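Local coordinates for periplasmic divalent cation tolerance protein (Xylella fastidiosa, PDB 2NUH) that has no firmly established function but may bind copper, as is generally inferred for the CutA family, at residues 9-13 / 78-84; 20-24 / 74-78; 29-33 / 100-105; 38-42 / 53-57. Residues are numbered along the deposited sequence.

In the fold
CutA proteins have a ferredoxin-like βαββαβ topology, here an antiparallel sheet covered by helices 15-27 and 67-77. First segments run in the order 1 to 4 along the chain; contacts 4 and 2 lie within the span of contact 1, and contact 3 crosses 1 and 2. Contact 2 packs the two helices; contact 1 shares its His78 (centres about 9 Å apart) and joins loop 78-84 to strand 5-12; contact 4, inside the sheet, meets contact 1 at Glu55 (centres about 11 Å apart). Contact 3, across the chain's centre, brings helix 95-105 to the connection before strand 33-38; its centre is about 21 Å from that of contact 1 and about 25 Å from that of contact 4.

Contact 1: 9-13 / 78-84; sequences FSTCP and HPYRLPE
A loop can be fixed along a strand end by a few directed side chains, and here irregular residues 78-84 meet extended residues 9-12 and Pro13. The CA atoms of Ser10 and Glu84 are 4.6 Å apart, those of Cys12 and Pro79 7.3 Å. Ser10, chi1 t, donates from OG to Glu84 O at 2.6 Å. His78 has chi1 between wells at -146° and chi2 at -75°, which brings the edge of its ring to Thr11, NE2 donating to Thr11 O at 2.7 Å. The other ring nitrogen, His78 ND1, accepts from Tyr80 N at 3.0 Å, so both imidazole nitrogens are engaged. Thr11, chi1 p, receives a water bond at OG1 (2.7 Å), and the same water accepts from Glu84 N (2.8 Å). Tyr80, chi1 m, lies along Pro13, with Pro13 CD 3.6 Å from Tyr80 CE1; Pro13 CG also meets Pro79 CG at 3.6 Å. Glu84 extends (chi1 and chi2 both t) so that OE1 comes 3.5 Å from Phe9 CB and 3.7 Å from Thr11 CG2. Tyr80 OH and Thr11 OG1 both hydrogen-bond Glu55 of strand 50-63. Strand 5-12 is thus joined to the connection between the second helix and the last strand, 86-89, of the ferredoxin-like fold.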
loop_
_atom_site.group_PDB
_atom_site.type_symbol
_atom_site.label_atom_id
_atom_site.label_comp_id
_atom_site.label_asym_id
_atom_site.label_seq_id
_atom_site.Cartn_x
_atom_site.Cartn_y
_atom_site.Cartn_z
ATOM N N PHE A 9 -4.150 -1.904 -0.165
ATOM C CA PHE A 9 -3.469 -3.121 0.221
ATOM C C PHE A 9 -2.477 -3.479 -0.853
ATOM O O PHE A 9 -2.800 -3.482 -2.031
ATOM C CB PHE A 9 -4.473 -4.261 0.372
ATOM C CG PHE A 9 -5.437 -4.070 1.495
ATOM C CD1 PHE A 9 -5.292 -4.782 2.677
ATOM C CD2 PHE A 9 -6.499 -3.191 1.373
ATOM C CE1 PHE A 9 -6.195 -4.605 3.725
ATOM C CE2 PHE A 9 -7.403 -3.014 2.406
ATOM C CZ PHE A 9 -7.236 -3.716 3.587
ATOM N N SER A 10 -1.264 -3.793 -0.432
ATOM C CA SER A 10 -0.268 -4.349 -1.325
ATOM C C SER A 10 0.547 -5.329 -0.521
ATOM O O SER A 10 0.423 -5.377 0.693
ATOM C CB SER A 10 0.641 -3.254 -1.875
ATOM O OG SER A 10 1.501 -3.786 -2.864
ATOM N N THR A 11 1.363 -6.128 -1.183
ATOM C CA THR A 11 2.312 -6.955 -0.468
ATOM C C THR A 11 3.652 -6.799 -1.126
ATOM O O THR A 11 3.727 -6.451 -2.306
ATOM C CB THR A 11 1.943 -8.440 -0.486
ATOM O OG1 THR A 11 1.895 -8.901 -1.837
ATOM C CG2 THR A 11 0.613 -8.679 0.163
ATOM N N CYS A 12 4.708 -7.041 -0.372
ATOM C CA CYS A 12 6.035 -7.070 -0.967
ATOM C C CYS A 12 6.787 -8.239 -0.406
ATOM O O CYS A 12 6.424 -8.774 0.632
ATOM C CB CYS A 12 6.865 -5.813 -0.726
ATOM S SG CYS A 12 6.722 -5.160 0.898
ATOM N N PRO A 13 7.841 -8.652 -1.105
ATOM C CA PRO A 13 8.505 -9.889 -0.731
ATOM C C PRO A 13 9.342 -9.803 0.534
ATOM O O PRO A 13 9.617 -10.838 1.150
ATOM C CB PRO A 13 9.406 -10.180 -1.926
ATOM C CG PRO A 13 9.645 -8.854 -2.560
ATOM C CD PRO A 13 8.403 -8.049 -2.325
ATOM N N HIS A 78 8.327 -1.524 -7.057
ATOM C CA HIS A 78 8.007 -2.854 -6.592
ATOM C C HIS A 78 8.870 -3.928 -7.210
ATOM O O HIS A 78 9.125 -3.891 -8.404
ATOM C CB HIS A 78 6.560 -3.169 -6.891
ATOM C CG HIS A 78 5.943 -4.032 -5.852
ATOM N ND1 HIS A 78 6.211 -5.375 -5.758
ATOM C CD2 HIS A 78 5.114 -3.730 -4.828
ATOM C CE1 HIS A 78 5.548 -5.876 -4.726
ATOM N NE2 HIS A 78 4.874 -4.900 -4.150
ATOM N N PRO A 79 9.328 -4.893 -6.402
ATOM C CA PRO A 79 9.998 -6.051 -6.968
ATOM C C PRO A 79 9.153 -6.840 -7.935
ATOM O O PRO A 79 9.678 -7.440 -8.862
ATOM C CB PRO A 79 10.261 -6.928 -5.743
ATOM C CG PRO A 79 10.403 -5.962 -4.645
ATOM C CD PRO A 79 9.374 -4.906 -4.928
ATOM N N TYR A 80 7.847 -6.885 -7.703
ATOM C CA TYR A 80 7.000 -7.711 -8.534
ATOM C C TYR A 80 6.586 -6.982 -9.789
ATOM O O TYR A 80 6.315 -5.782 -9.764
ATOM C CB TYR A 80 5.715 -8.109 -7.821
ATOM C CG TYR A 80 5.867 -8.850 -6.518
ATOM C CD1 TYR A 80 7.038 -9.510 -6.174
ATOM C CD2 TYR A 80 4.802 -8.897 -5.636
ATOM C CE1 TYR A 80 7.140 -10.186 -4.973
ATOM C CE2 TYR A 80 4.890 -9.571 -4.439
ATOM C CZ TYR A 80 6.062 -10.207 -4.109
ATOM O OH TYR A 80 6.139 -10.872 -2.911
ATOM N N ARG A 81 6.498 -7.739 -10.874
ATOM C CA ARG A 81 5.977 -7.215 -12.122
ATOM C C ARG A 81 4.516 -6.829 -11.986
ATOM O O ARG A 81 4.078 -5.847 -12.567
ATOM C CB ARG A 81 6.165 -8.241 -13.242
ATOM C CG ARG A 81 5.622 -7.802 -14.599
ATOM C CD ARG A 81 6.251 -8.569 -15.763
ATOM N NE ARG A 81 5.433 -8.459 -16.972
ATOM C CZ ARG A 81 5.907 -8.416 -18.217
ATOM N NH1 ARG A 81 7.213 -8.454 -18.450
ATOM N NH2 ARG A 81 5.061 -8.315 -19.237
ATOM N N LEU A 82 3.761 -7.617 -11.229
ATOM C CA LEU A 82 2.356 -7.334 -11.055
ATOM C C LEU A 82 2.044 -7.394 -9.569
ATOM O O LEU A 82 1.687 -8.446 -9.049
ATOM C CB LEU A 82 1.514 -8.345 -11.826
ATOM C CG LEU A 82 0.003 -8.128 -11.725
ATOM C CD1 LEU A 82 -0.373 -6.713 -12.113
ATOM C CD2 LEU A 82 -0.721 -9.139 -12.588
ATOM N N PRO A 83 2.207 -6.268 -8.871
ATOM C CA PRO A 83 1.935 -6.307 -7.447
ATOM C C PRO A 83 0.467 -6.180 -7.127
ATOM O O PRO A 83 -0.316 -5.660 -7.913
ATOM C CB PRO A 83 2.673 -5.086 -6.910
ATOM C CG PRO A 83 2.756 -4.147 -8.049
ATOM C CD PRO A 83 2.660 -4.943 -9.326
ATOM N N GLU A 84 0.117 -6.677 -5.956
ATOM C CA GLU A 84 -1.175 -6.392 -5.387
ATOM C C GLU A 84 -1.302 -4.896 -5.164
ATOM O O GLU A 84 -0.414 -4.255 -4.590
ATOM C CB GLU A 84 -1.302 -7.137 -4.065
ATOM C CG GLU A 84 -2.557 -6.812 -3.272
ATOM C CD GLU A 84 -2.512 -7.460 -1.918
ATOM O OE1 GLU A 84 -2.376 -6.751 -0.913
ATOM O OE2 GLU A 84 -2.564 -8.699 -1.873
HETATM O O HOH W 1 2.080 -7.623 -4.225
#

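Contact 2: 20-24 / 74-78; sequences IISRV and LCALH
Helices laid on one face of a sheet can meet through branched aliphatic side chains, and residues 20-24 and 74-78 illustrate the case. Residues 20-24 are regular helix, with Val24 N donating a hydrogen bond to Ile20 O at 2.9 Å. The closest CA pair across the contact is Ile21 and Leu74, at 6.2 Å. Leu74 (chi1 t, chi2 p) brings CD1 to 3.5 Å from CG2 of Ile21, whose m,t rotamer carries its chain between the two backbones. Two i to i-3 hydrogen bonds follow, Leu77 N to Leu74 O and His78 N to Cys75 O, each 3.1 Å. Leu77 (chi1 m, chi2 t) points toward the partner helix and touches three residues: its CB lies 3.9 Å from Ile21 CG1, its CD2 4.1 Å from Ile20 CG2, and its CD1 3.5 Å from CG1 of Val24 (chi1 t). His78 has extended phi/psi of -91/137, and CD2 of its ring comes 3.7 Å from Ile21 CD1, while its NE2 hydrogen-bonds Thr11 O of strand 5-12. The side chains meet by van der Waals packing, mainly aliphatic, in the helix-helix seam of the ferredoxin-like βαββαβ fold, where both helices pack beside one another against the sheet.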
loop_
_atom_site.group_PDB
_atom_site.type_symbol
_atom_site.label_atom_id
_atom_site.label_comp_id
_atom_site.label_asym_id
_atom_site.label_seq_id
_atom_site.Cartn_x
_atom_site.Cartn_y
_atom_site.Cartn_z
ATOM N N ILE A 20 11.314 0.575 1.453
ATOM C CA ILE A 20 11.472 1.483 0.322
ATOM C C ILE A 20 10.122 2.060 -0.056
ATOM O O ILE A 20 9.964 3.265 -0.194
ATOM C CB ILE A 20 12.095 0.774 -0.884
ATOM C CG1 ILE A 20 13.540 0.382 -0.574
ATOM C CG2 ILE A 20 12.034 1.651 -2.147
ATOM C CD1 ILE A 20 14.063 -0.684 -1.490
ATOM N N ILE A 21 9.132 1.189 -0.210
ATOM C CA ILE A 21 7.816 1.648 -0.637
ATOM C C ILE A 21 7.209 2.566 0.404
ATOM O O ILE A 21 6.660 3.622 0.078
ATOM C CB ILE A 21 6.898 0.458 -0.935
ATOM C CG1 ILE A 21 7.313 -0.183 -2.259
ATOM C CG2 ILE A 21 5.426 0.897 -0.987
ATOM C CD1 ILE A 21 6.869 -1.637 -2.396
ATOM N N SER A 22 7.299 2.155 1.661
ATOM C CA SER A 22 6.724 2.943 2.738
ATOM C C SER A 22 7.347 4.323 2.786
ATOM O O SER A 22 6.639 5.342 2.841
ATOM C CB SER A 22 6.966 2.241 4.069
ATOM O OG SER A 22 6.242 1.031 4.138
ATOM N N ARG A 23 8.676 4.364 2.767
ATOM C CA ARG A 23 9.368 5.626 2.905
ATOM C C ARG A 23 9.099 6.523 1.714
ATOM O O ARG A 23 8.827 7.711 1.877
ATOM C CB ARG A 23 10.869 5.412 3.074
ATOM C CG ARG A 23 11.272 4.777 4.389
ATOM C CD ARG A 23 12.808 4.723 4.519
ATOM N NE ARG A 23 13.438 5.993 4.135
ATOM C CZ ARG A 23 14.141 6.182 3.018
ATOM N NH1 ARG A 23 14.671 7.370 2.744
ATOM N NH2 ARG A 23 14.328 5.185 2.169
ATOM N N VAL A 24 9.161 5.959 0.516
ATOM C CA VAL A 24 8.989 6.789 -0.674
ATOM C C VAL A 24 7.574 7.329 -0.783
ATOM O O VAL A 24 7.371 8.489 -1.077
ATOM C CB VAL A 24 9.384 6.058 -1.960
ATOM C CG1 VAL A 24 8.951 6.860 -3.185
ATOM C CG2 VAL A 24 10.890 5.856 -1.979
ATOM N N LEU A 74 4.043 2.929 -6.252
ATOM C CA LEU A 74 4.244 1.612 -5.663
ATOM C C LEU A 74 4.745 0.637 -6.726
ATOM O O LEU A 74 5.710 -0.097 -6.507
ATOM C CB LEU A 74 2.920 1.134 -5.063
ATOM C CG LEU A 74 2.687 -0.320 -4.676
ATOM C CD1 LEU A 74 3.369 -0.611 -3.384
ATOM C CD2 LEU A 74 1.183 -0.569 -4.545
ATOM N N CYS A 75 4.099 0.649 -7.884
ATOM C CA CYS A 75 4.548 -0.229 -8.953
ATOM C C CYS A 75 5.968 0.068 -9.372
ATOM O O CYS A 75 6.729 -0.852 -9.646
ATOM C CB CYS A 75 3.644 -0.095 -10.157
ATOM S SG CYS A 75 2.055 -0.822 -9.914
ATOM N N ALA A 76 6.309 1.353 -9.440
ATOM C CA ALA A 76 7.624 1.752 -9.913
ATOM C C ALA A 76 8.704 1.257 -8.964
ATOM O O ALA A 76 9.860 1.096 -9.348
ATOM C CB ALA A 76 7.689 3.262 -10.039
ATOM N N LEU A 77 8.317 1.035 -7.715
ATOM C CA LEU A 77 9.272 0.659 -6.685
ATOM C C LEU A 77 9.216 -0.813 -6.389
ATOM O O LEU A 77 9.955 -1.305 -5.542
ATOM C CB LEU A 77 8.950 1.401 -5.395
ATOM C CG LEU A 77 9.045 2.921 -5.462
ATOM C CD1 LEU A 77 8.399 3.534 -4.230
ATOM C CD2 LEU A 77 10.494 3.340 -5.602
ATOM N N HIS A 78 8.327 -1.524 -7.057
ATOM C CA HIS A 78 8.007 -2.854 -6.592
ATOM C C HIS A 78 8.870 -3.928 -7.210
ATOM O O HIS A 78 9.125 -3.891 -8.404
ATOM C CB HIS A 78 6.560 -3.169 -6.891
ATOM C CG HIS A 78 5.943 -4.032 -5.852
ATOM N ND1 HIS A 78 6.211 -5.375 -5.758
ATOM C CD2 HIS A 78 5.114 -3.730 -4.828
ATOM C CE1 HIS A 78 5.548 -5.876 -4.726
ATOM N NE2 HIS A 78 4.874 -4.900 -4.150
#

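Contact 3: 29-33 / 100-105; sequences RLAAC and WINTEI
Where a helix ends and a strand is about to begin, the connecting residues can bind a second helix by both polar and apolar means. Arg29, phi/psi 56/41, is the C-prime residue of the Schellman motif ending helix 15-27. Arg29 CA lies 4.6 Å from Ile105 CA of helical segment 100-105, and Ala32 CA 5.1 Å from Ile101 CA. The m,t,t rotamer of Arg29 extends its guanidinium, and NH1 donates to Glu104 O at 2.7 Å. Two waters donate bridges: water 2 to Arg29 O (2.9 Å) and Ile105 O (3.0 Å), water 3 to Ala32 O and Glu104 OE2 (both 2.6 Å). Among apolar contacts, Ala32 CB lies 4.0 Å from Ile101 CG2 and 4.2 Å from the centroid of the six-membered ring of Trp100 (chi1 t), 30° off its normal, an off-centre CH-pi contact. Ile105 (chi1 p) packs CG2 on the backbone, 3.5 Å from Ala31 C. Helix 95-105 is thereby held against the connection from helix 15-27 to strand 33-38, with Ile105 also touching Thr62 and Asn63 of strand 50-63.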
loop_
_atom_site.group_PDB
_atom_site.type_symbol
_atom_site.label_atom_id
_atom_site.label_comp_id
_atom_site.label_asym_id
_atom_site.label_seq_id
_atom_site.Cartn_x
_atom_site.Cartn_y
_atom_site.Cartn_z
ATOM N N ARG A 29 4.682 12.289 -0.468
ATOM C CA ARG A 29 3.336 12.743 -0.135
ATOM C C ARG A 29 2.286 12.094 -1.023
ATOM O O ARG A 29 1.338 12.719 -1.478
ATOM C CB ARG A 29 3.251 14.272 -0.155
ATOM C CG ARG A 29 4.158 14.888 0.885
ATOM C CD ARG A 29 3.983 16.391 1.018
ATOM N NE ARG A 29 4.977 16.937 1.944
ATOM C CZ ARG A 29 4.801 17.066 3.257
ATOM N NH1 ARG A 29 3.660 16.695 3.827
ATOM N NH2 ARG A 29 5.774 17.570 4.006
ATOM N N LEU A 30 2.478 10.807 -1.267
ATOM C CA LEU A 30 1.482 10.024 -1.975
ATOM C C LEU A 30 0.624 9.243 -1.007
ATOM O O LEU A 30 -0.452 8.782 -1.358
ATOM C CB LEU A 30 2.156 9.072 -2.956
ATOM C CG LEU A 30 3.025 9.779 -3.985
ATOM C CD1 LEU A 30 3.606 8.754 -4.912
ATOM C CD2 LEU A 30 2.242 10.812 -4.782
ATOM N N ALA A 31 1.130 9.086 0.209
ATOM C CA ALA A 31 0.393 8.422 1.267
ATOM C C ALA A 31 0.759 9.126 2.550
ATOM O O ALA A 31 1.871 9.618 2.683
ATOM C CB ALA A 31 0.780 6.961 1.340
ATOM N N ALA A 32 -0.184 9.200 3.487
ATOM C CA ALA A 32 0.104 9.816 4.770
ATOM C C ALA A 32 0.849 8.844 5.668
ATOM O O ALA A 32 1.609 9.237 6.528
ATOM C CB ALA A 32 -1.153 10.241 5.430
ATOM N N CYS A 33 0.606 7.559 5.477
ATOM C CA CYS A 33 1.271 6.572 6.300
ATOM C C CYS A 33 1.161 5.237 5.617
ATOM O O CYS A 33 0.252 4.997 4.829
ATOM C CB CYS A 33 0.693 6.560 7.728
ATOM S SG CYS A 33 0.809 5.027 8.716
ATOM N N TRP A 100 -5.967 14.670 8.975
ATOM C CA TRP A 100 -4.515 14.511 8.990
ATOM C C TRP A 100 -3.997 13.805 7.729
ATOM O O TRP A 100 -3.019 14.247 7.121
ATOM C CB TRP A 100 -4.067 13.781 10.260
ATOM C CG TRP A 100 -2.624 13.450 10.248
ATOM C CD1 TRP A 100 -1.582 14.282 10.561
ATOM C CD2 TRP A 100 -2.044 12.198 9.877
ATOM N NE1 TRP A 100 -0.386 13.615 10.412
ATOM C CE2 TRP A 100 -0.641 12.334 9.995
ATOM C CE3 TRP A 100 -2.573 10.971 9.463
ATOM C CZ2 TRP A 100 0.241 11.282 9.708
ATOM C CZ3 TRP A 100 -1.692 9.924 9.174
ATOM C CH2 TRP A 100 -0.305 10.092 9.300
ATOM N N ILE A 101 -4.664 12.734 7.315
ATOM C CA ILE A 101 -4.253 12.037 6.102
ATOM C C ILE A 101 -4.230 13.028 4.967
ATOM O O ILE A 101 -3.244 13.126 4.236
ATOM C CB ILE A 101 -5.195 10.876 5.768
ATOM C CG1 ILE A 101 -4.971 9.746 6.764
ATOM C CG2 ILE A 101 -4.955 10.379 4.327
ATOM C CD1 ILE A 101 -5.972 8.641 6.658
ATOM N N ASN A 102 -5.309 13.795 4.852
ATOM C CA ASN A 102 -5.455 14.710 3.737
ATOM C C ASN A 102 -4.449 15.832 3.788
ATOM O O ASN A 102 -3.869 16.179 2.762
ATOM C CB ASN A 102 -6.877 15.266 3.674
ATOM C CG ASN A 102 -7.853 14.269 3.103
ATOM O OD1 ASN A 102 -7.643 13.747 2.017
ATOM N ND2 ASN A 102 -8.935 14.001 3.828
ATOM N N THR A 103 -4.235 16.400 4.973
ATOM C CA THR A 103 -3.321 17.535 5.096
ATOM C C THR A 103 -1.868 17.118 4.901
ATOM O O THR A 103 -1.042 17.916 4.455
ATOM C CB THR A 103 -3.496 18.297 6.419
ATOM O OG1 THR A 103 -3.277 17.412 7.520
ATOM C CG2 THR A 103 -4.902 18.874 6.505
ATOM N N GLU A 104 -1.559 15.862 5.204
ATOM C CA GLU A 104 -0.218 15.347 4.972
ATOM C C GLU A 104 0.157 15.320 3.508
ATOM O O GLU A 104 1.335 15.468 3.166
ATOM C CB GLU A 104 -0.066 13.935 5.529
ATOM C CG GLU A 104 0.086 13.890 7.031
ATOM C CD GLU A 104 1.372 14.534 7.502
ATOM O OE1 GLU A 104 1.303 15.661 8.036
ATOM O OE2 GLU A 104 2.448 13.917 7.334
ATOM N N ILE A 105 -0.829 15.104 2.643
ATOM C CA ILE A 105 -0.534 14.847 1.235
ATOM C C ILE A 105 -1.124 15.862 0.263
ATOM O O ILE A 105 -0.692 15.932 -0.884
ATOM C CB ILE A 105 -0.911 13.396 0.818
ATOM C CG1 ILE A 105 -2.410 13.131 0.969
ATOM C CG2 ILE A 105 -0.086 12.383 1.617
ATOM C CD1 ILE A 105 -2.788 11.667 0.656
HETATM O O HOH W 2 1.138 15.119 -3.056
HETATM O O HOH W 3 2.911 11.330 7.270
#

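Contact 4: 38-42 / 53-57; sequences PGAVS and TQEIQ
The very short bond from Ser42 OG (chi1 m) to Glu55 OE1, 2.4 Å, is the tightest polar link in this piece of beta hairpin. Glu55 (chi1 m, chi2 t) also hydrogen-bonds through OE2 with Tyr80 OH and Thr11 OG1 of contact 1. A backbone ladder follows. Ser42 and Thr53 form an antiparallel hydrogen-bonded pair, Ser42 N to Thr53 O and Thr53 N to Ser42 O, both 2.9 Å. Ala40 and Glu55 form the next such pair, with Glu55 N to Ala40 O at 2.8 Å and a weak return bond from Ala40 N to Glu55 O at 2.9 Å. Between them Val41 and Gln54 are a non-hydrogen-bonded pair, CA atoms 4.5 Å apart. Ala40, Ser42, Thr53 and Glu55 share one face; Val41 and Gln54 occupy the other. The short segments 40-42 and 53-57 approach to 4.5 Å between axes, their N-to-C directions 124° apart, a pronounced twist away from exact antiparallel. At Gly39, with positive phi of 80°, the chain turns a corner, and Pro38 CB packs 3.8 Å from Ile56 CD1. Strand 50-63, the long member of the hairpin, also pairs with strands 33-38 and 5-12, and Ile56 reaches Leu15 and Ala18 of helix 15-27.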
loop_
_atom_site.group_PDB
_atom_site.type_symbol
_atom_site.label_atom_id
_atom_site.label_comp_id
_atom_site.label_asym_id
_atom_site.label_seq_id
_atom_site.Cartn_x
_atom_site.Cartn_y
_atom_site.Cartn_z
ATOM N N PRO A 38 4.524 -7.846 8.939
ATOM C CA PRO A 38 5.460 -8.845 8.469
ATOM C C PRO A 38 4.962 -10.270 8.704
ATOM O O PRO A 38 3.968 -10.487 9.387
ATOM C CB PRO A 38 6.731 -8.553 9.298
ATOM C CG PRO A 38 6.420 -7.322 10.114
ATOM C CD PRO A 38 4.932 -7.325 10.252
ATOM N N GLY A 39 5.652 -11.228 8.103
ATOM C CA GLY A 39 5.375 -12.635 8.347
ATOM C C GLY A 39 4.194 -13.170 7.572
ATOM O O GLY A 39 3.729 -14.275 7.833
ATOM N N ALA A 40 3.713 -12.399 6.605
ATOM C CA ALA A 40 2.596 -12.828 5.785
ATOM C C ALA A 40 3.018 -13.956 4.870
ATOM O O ALA A 40 4.186 -14.063 4.484
ATOM C CB ALA A 40 2.061 -11.655 4.972
ATOM N N VAL A 41 2.057 -14.802 4.521
ATOM C CA VAL A 41 2.279 -15.825 3.520
ATOM C C VAL A 41 1.134 -15.720 2.557
ATOM O O VAL A 41 -0.028 -15.702 2.964
ATOM C CB VAL A 41 2.316 -17.234 4.129
ATOM C CG1 VAL A 41 2.383 -18.294 3.040
ATOM C CG2 VAL A 41 3.514 -17.372 5.053
ATOM N N SER A 42 1.455 -15.623 1.275
ATOM C CA SER A 42 0.429 -15.578 0.254
ATOM C C SER A 42 0.441 -16.841 -0.568
ATOM O O SER A 42 1.483 -17.356 -0.908
ATOM C CB SER A 42 0.632 -14.378 -0.642
ATOM O OG SER A 42 0.438 -13.205 0.126
ATOM N N THR A 53 4.380 -17.702 -0.956
ATOM C CA THR A 53 5.500 -16.790 -0.887
ATOM C C THR A 53 5.385 -16.027 0.408
ATOM O O THR A 53 4.298 -15.608 0.794
ATOM C CB THR A 53 5.535 -15.835 -2.101
ATOM O OG1 THR A 53 6.687 -14.983 -2.030
ATOM C CG2 THR A 53 4.290 -14.996 -2.182
ATOM N N GLN A 54 6.511 -15.866 1.084
ATOM C CA GLN A 54 6.570 -15.061 2.291
ATOM C C GLN A 54 6.526 -13.617 1.863
ATOM O O GLN A 54 7.195 -13.224 0.905
ATOM C CB GLN A 54 7.862 -15.343 3.056
ATOM C CG GLN A 54 7.986 -16.793 3.520
ATOM C CD GLN A 54 9.313 -17.094 4.184
ATOM O OE1 GLN A 54 10.359 -16.588 3.774
ATOM N NE2 GLN A 54 9.281 -17.942 5.206
ATOM N N GLU A 55 5.721 -12.827 2.559
ATOM C CA GLU A 55 5.538 -11.445 2.173
ATOM C C GLU A 55 5.384 -10.555 3.383
ATOM O O GLU A 55 5.248 -11.019 4.510
ATOM C CB GLU A 55 4.293 -11.305 1.302
ATOM C CG GLU A 55 4.383 -12.026 -0.012
ATOM C CD GLU A 55 3.355 -11.525 -0.977
ATOM O OE1 GLU A 55 2.154 -11.728 -0.730
ATOM O OE2 GLU A 55 3.733 -10.871 -1.962
ATOM N N ILE A 56 5.431 -9.260 3.118
ATOM C CA ILE A 56 5.031 -8.235 4.062
ATOM C C ILE A 56 3.763 -7.642 3.500
ATOM O O ILE A 56 3.714 -7.302 2.319
ATOM C CB ILE A 56 6.082 -7.122 4.129
ATOM C CG1 ILE A 56 7.484 -7.711 4.346
ATOM C CG2 ILE A 56 5.709 -6.053 5.172
ATOM C CD1 ILE A 56 7.650 -8.434 5.638
ATOM N N GLN A 57 2.730 -7.539 4.326
ATOM C CA GLN A 57 1.499 -6.915 3.908
ATOM C C GLN A 57 1.602 -5.429 4.154
ATOM O O GLN A 57 2.036 -5.007 5.227
ATOM C CB GLN A 57 0.319 -7.511 4.684
ATOM C CG GLN A 57 -1.011 -6.844 4.377
ATOM C CD GLN A 57 -1.534 -7.211 3.021
ATOM O OE1 GLN A 57 -1.866 -6.341 2.200
ATOM N NE2 GLN A 57 -1.603 -8.492 2.763
HETATM O O HOH W 4 7.503 -12.351 5.596
#